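Local structure of BCL2-like 10 (Danio rerio, 6FBX) at residues V92-F97 with E120-Y125. The protein is a pro-survival member of the Bcl-2 family that restrains apoptosis by binding the BH3 segments of pro-apoptotic relatives such as Bad in a surface groove. Numbering follows the deposited sequence.
Sequences VSIFTF and ETIADY
Ile122 reaches across to both Ile94 and Phe95, and its two branches divide the work. CG1 lies 3.9 Å from CG2 of Ile94. The methyl CG2 of Ile122 turns to the aromatic ring instead and stands 3.8 Å from CE2 of Phe95. CZ of the same ring is next, 4.0 Å from that methyl. The methyl meets the ring obliquely. Both isoleucines have the same shape: CG2 is anti to the backbone N, CG1 is anti to the carbonyl carbon (chi1 -69° in each), and the chain is extended to CD1. They run past each other in opposite directions, and CD1 of Ile122 ends 4.1 Å from CG2 of Ile94. The bond from CA to CB of Phe95 does not head straight for the other helix. Its CG is anti to the carbonyl carbon (chi1 -83°), and this carries the far end of the ring across to the isoleucine. The contact lies in the buried core of the all-helical Bcl-2 fold. It joins the central helix 88-107 to helix 112-129, and the CA atoms of Ile94 and Ile122 are 7.9 Å apart. The close contacts are all between apolar groups, and the two segments bury 173 Å² in all. With only an alanine at the Ile122 position, a gap would probably open beside the Ile94 methyl, and CE2 and CZ of Phe95 would lose their methyl neighbour. Leu80 of helix 69-80 packs on Ile94, Leu16 of helix 2-24 and Met39 of helix 34-49 touch Phe95, and Thr13 of helix 2-24 lies against Ile122. Ser93 and Phe97, on the same helix as Ile94, pack against apolar side chains of the bound Bad BH3 peptide.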
ATOM      1  N   VAL A  92       2.735   3.408   4.147  1.00 18.51           N
ATOM      2  CA  VAL A  92       2.772   4.297   2.989  1.00 18.51           C
ATOM      3  C   VAL A  92       3.445   3.604   1.811  1.00 17.90           C
ATOM      4  O   VAL A  92       2.967   3.681   0.674  1.00 21.39           O
ATOM      5  CB  VAL A  92       3.472   5.620   3.350  1.00 20.50           C
ATOM      6  CG1 VAL A  92       3.727   6.458   2.097  1.00 22.52           C
ATOM      7  CG2 VAL A  92       2.629   6.414   4.338  1.00 21.79           C
ATOM      8  N   SER A  93       4.557   2.910   2.061  1.00 23.17           N
ATOM      9  CA  SER A  93       5.260   2.242   0.969  0.63 22.03           C
ATOM     10  C   SER A  93       4.392   1.181   0.313  1.00 21.31           C
ATOM     11  O   SER A  93       4.485   0.973  -0.902  1.00 20.92           O
ATOM     12  CB  SER A  93       6.567   1.628   1.470  0.63 23.46           C
ATOM     13  OG  SER A  93       6.359   0.390   2.122  0.63 23.55           O
ATOM     14  N   ILE A  94       3.542   0.503   1.090  1.00 20.56           N
ATOM     15  CA  ILE A  94       2.627  -0.478   0.508  1.00 20.70           C
ATOM     16  C   ILE A  94       1.678   0.210  -0.466  1.00 21.60           C
ATOM     17  O   ILE A  94       1.453  -0.268  -1.586  1.00 19.98           O
ATOM     18  CB  ILE A  94       1.864  -1.228   1.618  1.00 21.95           C
ATOM     19  CG1 ILE A  94       2.828  -2.142   2.381  1.00 20.99           C
ATOM     20  CG2 ILE A  94       0.694  -2.022   1.026  1.00 21.76           C
ATOM     21  CD1 ILE A  94       2.223  -2.845   3.591  1.00 22.00           C
ATOM     22  N   PHE A  95       1.118   1.355  -0.056  1.00 19.37           N
ATOM     23  CA  PHE A  95       0.238   2.114  -0.940  1.00 19.71           C
ATOM     24  C   PHE A  95       0.994   2.631  -2.158  1.00 19.75           C
ATOM     25  O   PHE A  95       0.504   2.528  -3.288  1.00 20.80           O
ATOM     26  CB  PHE A  95      -0.409   3.274  -0.173  1.00 19.68           C
ATOM     27  CG  PHE A  95      -1.634   2.878   0.604  1.00 20.92           C
ATOM     28  CD1 PHE A  95      -2.889   3.314   0.212  1.00 21.63           C
ATOM     29  CD2 PHE A  95      -1.532   2.066   1.717  1.00 19.37           C
ATOM     30  CE1 PHE A  95      -4.017   2.952   0.919  1.00 23.37           C
ATOM     31  CE2 PHE A  95      -2.662   1.699   2.431  1.00 20.74           C
ATOM     32  CZ  PHE A  95      -3.904   2.141   2.029  1.00 21.21           C
ATOM     33  N   THR A  96       2.194   3.186  -1.953  1.00 18.47           N
ATOM     34  CA  THR A  96       2.980   3.684  -3.078  1.00 21.13           C
ATOM     35  C   THR A  96       3.250   2.574  -4.083  1.00 20.81           C
ATOM     36  O   THR A  96       3.032   2.740  -5.288  1.00 21.93           O
ATOM     37  CB  THR A  96       4.304   4.269  -2.586  1.00 21.89           C
ATOM     38  OG1 THR A  96       4.052   5.294  -1.617  1.00 23.39           O
ATOM     39  CG2 THR A  96       5.093   4.853  -3.753  1.00 25.22           C
ATOM     40  N   PHE A  97       3.737   1.432  -3.597  1.00 20.40           N
ATOM     41  CA  PHE A  97       4.059   0.323  -4.486  1.00 19.79           C
ATOM     42  C   PHE A  97       2.825  -0.159  -5.235  1.00 22.07           C
ATOM     43  O   PHE A  97       2.884  -0.415  -6.443  1.00 25.36           O
ATOM     44  CB  PHE A  97       4.679  -0.815  -3.677  1.00 20.56           C
ATOM     45  CG  PHE A  97       5.078  -1.996  -4.505  1.00 22.70           C
ATOM     46  CD1 PHE A  97       5.942  -1.846  -5.570  1.00 24.29           C
ATOM     47  CD2 PHE A  97       4.604  -3.261  -4.204  1.00 24.61           C
ATOM     48  CE1 PHE A  97       6.313  -2.933  -6.336  1.00 25.43           C
ATOM     49  CE2 PHE A  97       4.975  -4.354  -4.967  1.00 25.88           C
ATOM     50  CZ  PHE A  97       5.832  -4.188  -6.031  1.00 26.29           C
ATOM     51  N   GLU A 120      -8.343  -4.783  -2.367  1.00 26.41           N
ATOM     52  CA  GLU A 120      -8.883  -5.726  -1.396  1.00 28.26           C
ATOM     53  C   GLU A 120      -7.772  -6.460  -0.659  1.00 27.69           C
ATOM     54  O   GLU A 120      -7.917  -6.772   0.528  1.00 27.69           O
ATOM     55  CB  GLU A 120      -9.807  -6.722  -2.098  1.00 31.13           C
ATOM     56  CG  GLU A 120     -11.061  -6.087  -2.673  1.00 37.85           C
ATOM     57  CD  GLU A 120     -11.917  -7.071  -3.442  1.00 48.12           C
ATOM     58  OE1 GLU A 120     -13.126  -7.167  -3.142  1.00 55.30           O
ATOM     59  OE2 GLU A 120     -11.383  -7.752  -4.343  1.00 51.97           O
ATOM     60  N   THR A 121      -6.658  -6.740  -1.340  1.00 28.10           N
ATOM     61  CA  THR A 121      -5.533  -7.398  -0.683  1.00 27.20           C
ATOM     62  C   THR A 121      -4.943  -6.517   0.412  1.00 24.19           C
ATOM     63  O   THR A 121      -4.658  -6.996   1.516  1.00 23.46           O
ATOM     64  CB  THR A 121      -4.474  -7.765  -1.721  1.00 28.97           C
ATOM     65  OG1 THR A 121      -5.040  -8.688  -2.660  1.00 29.72           O
ATOM     66  CG2 THR A 121      -3.257  -8.403  -1.066  1.00 30.20           C
ATOM     67  N   ILE A 122      -4.754  -5.226   0.128  1.00 21.86           N
ATOM     68  CA  ILE A 122      -4.293  -4.300   1.162  1.00 22.38           C
ATOM     69  C   ILE A 122      -5.289  -4.264   2.312  1.00 21.55           C
ATOM     70  O   ILE A 122      -4.914  -4.334   3.488  1.00 22.94           O
ATOM     71  CB  ILE A 122      -4.076  -2.893   0.574  1.00 23.34           C
ATOM     72  CG1 ILE A 122      -2.875  -2.883  -0.376  1.00 24.68           C
ATOM     73  CG2 ILE A 122      -3.873  -1.864   1.694  1.00 25.47           C
ATOM     74  CD1 ILE A 122      -2.723  -1.587  -1.156  1.00 26.83           C
ATOM     75  N   ALA A 123      -6.576  -4.138   1.984  1.00 20.48           N
ATOM     76  CA  ALA A 123      -7.605  -4.031   3.014  1.00 23.17           C
ATOM     77  C   ALA A 123      -7.630  -5.270   3.901  1.00 25.07           C
ATOM     78  O   ALA A 123      -7.710  -5.165   5.130  1.00 25.77           O
ATOM     79  CB  ALA A 123      -8.970  -3.804   2.361  1.00 24.03           C
ATOM     80  N   ASP A 124      -7.574  -6.460   3.297  1.00 25.19           N
ATOM     81  CA  ASP A 124      -7.602  -7.684   4.093  1.00 28.10           C
ATOM     82  C   ASP A 124      -6.383  -7.777   5.002  1.00 29.10           C
ATOM     83  O   ASP A 124      -6.489  -8.212   6.156  1.00 28.86           O
ATOM     84  CB  ASP A 124      -7.679  -8.914   3.187  1.00 32.04           C
ATOM     85  CG  ASP A 124      -9.050  -9.100   2.563  1.00 36.92           C
ATOM     86  OD1 ASP A 124      -9.139  -9.750   1.499  1.00 39.14           O
ATOM     87  OD2 ASP A 124     -10.039  -8.590   3.129  1.00 39.31           O
ATOM     88  N   TYR A 125      -5.218  -7.363   4.505  1.00 27.77           N
ATOM     89  CA  TYR A 125      -3.987  -7.522   5.270  1.00 28.86           C
ATOM     90  C   TYR A 125      -3.943  -6.560   6.452  1.00 27.82           C
ATOM     91  O   TYR A 125      -3.727  -6.976   7.597  1.00 28.83           O
ATOM     92  CB  TYR A 125      -2.776  -7.313   4.362  1.00 30.36           C
ATOM     93  CG  TYR A 125      -1.463  -7.527   5.071  1.00 33.66           C
ATOM     94  CD1 TYR A 125      -0.620  -6.461   5.352  1.00 32.95           C
ATOM     95  CD2 TYR A 125      -1.078  -8.796   5.480  1.00 39.34           C
ATOM     96  CE1 TYR A 125       0.579  -6.655   6.008  1.00 37.03           C
ATOM     97  CE2 TYR A 125       0.117  -9.000   6.140  1.00 43.02           C
ATOM     98  CZ  TYR A 125       0.941  -7.927   6.400  1.00 43.46           C
ATOM     99  OH  TYR A 125       2.132  -8.131   7.056  1.00 48.20           O
TER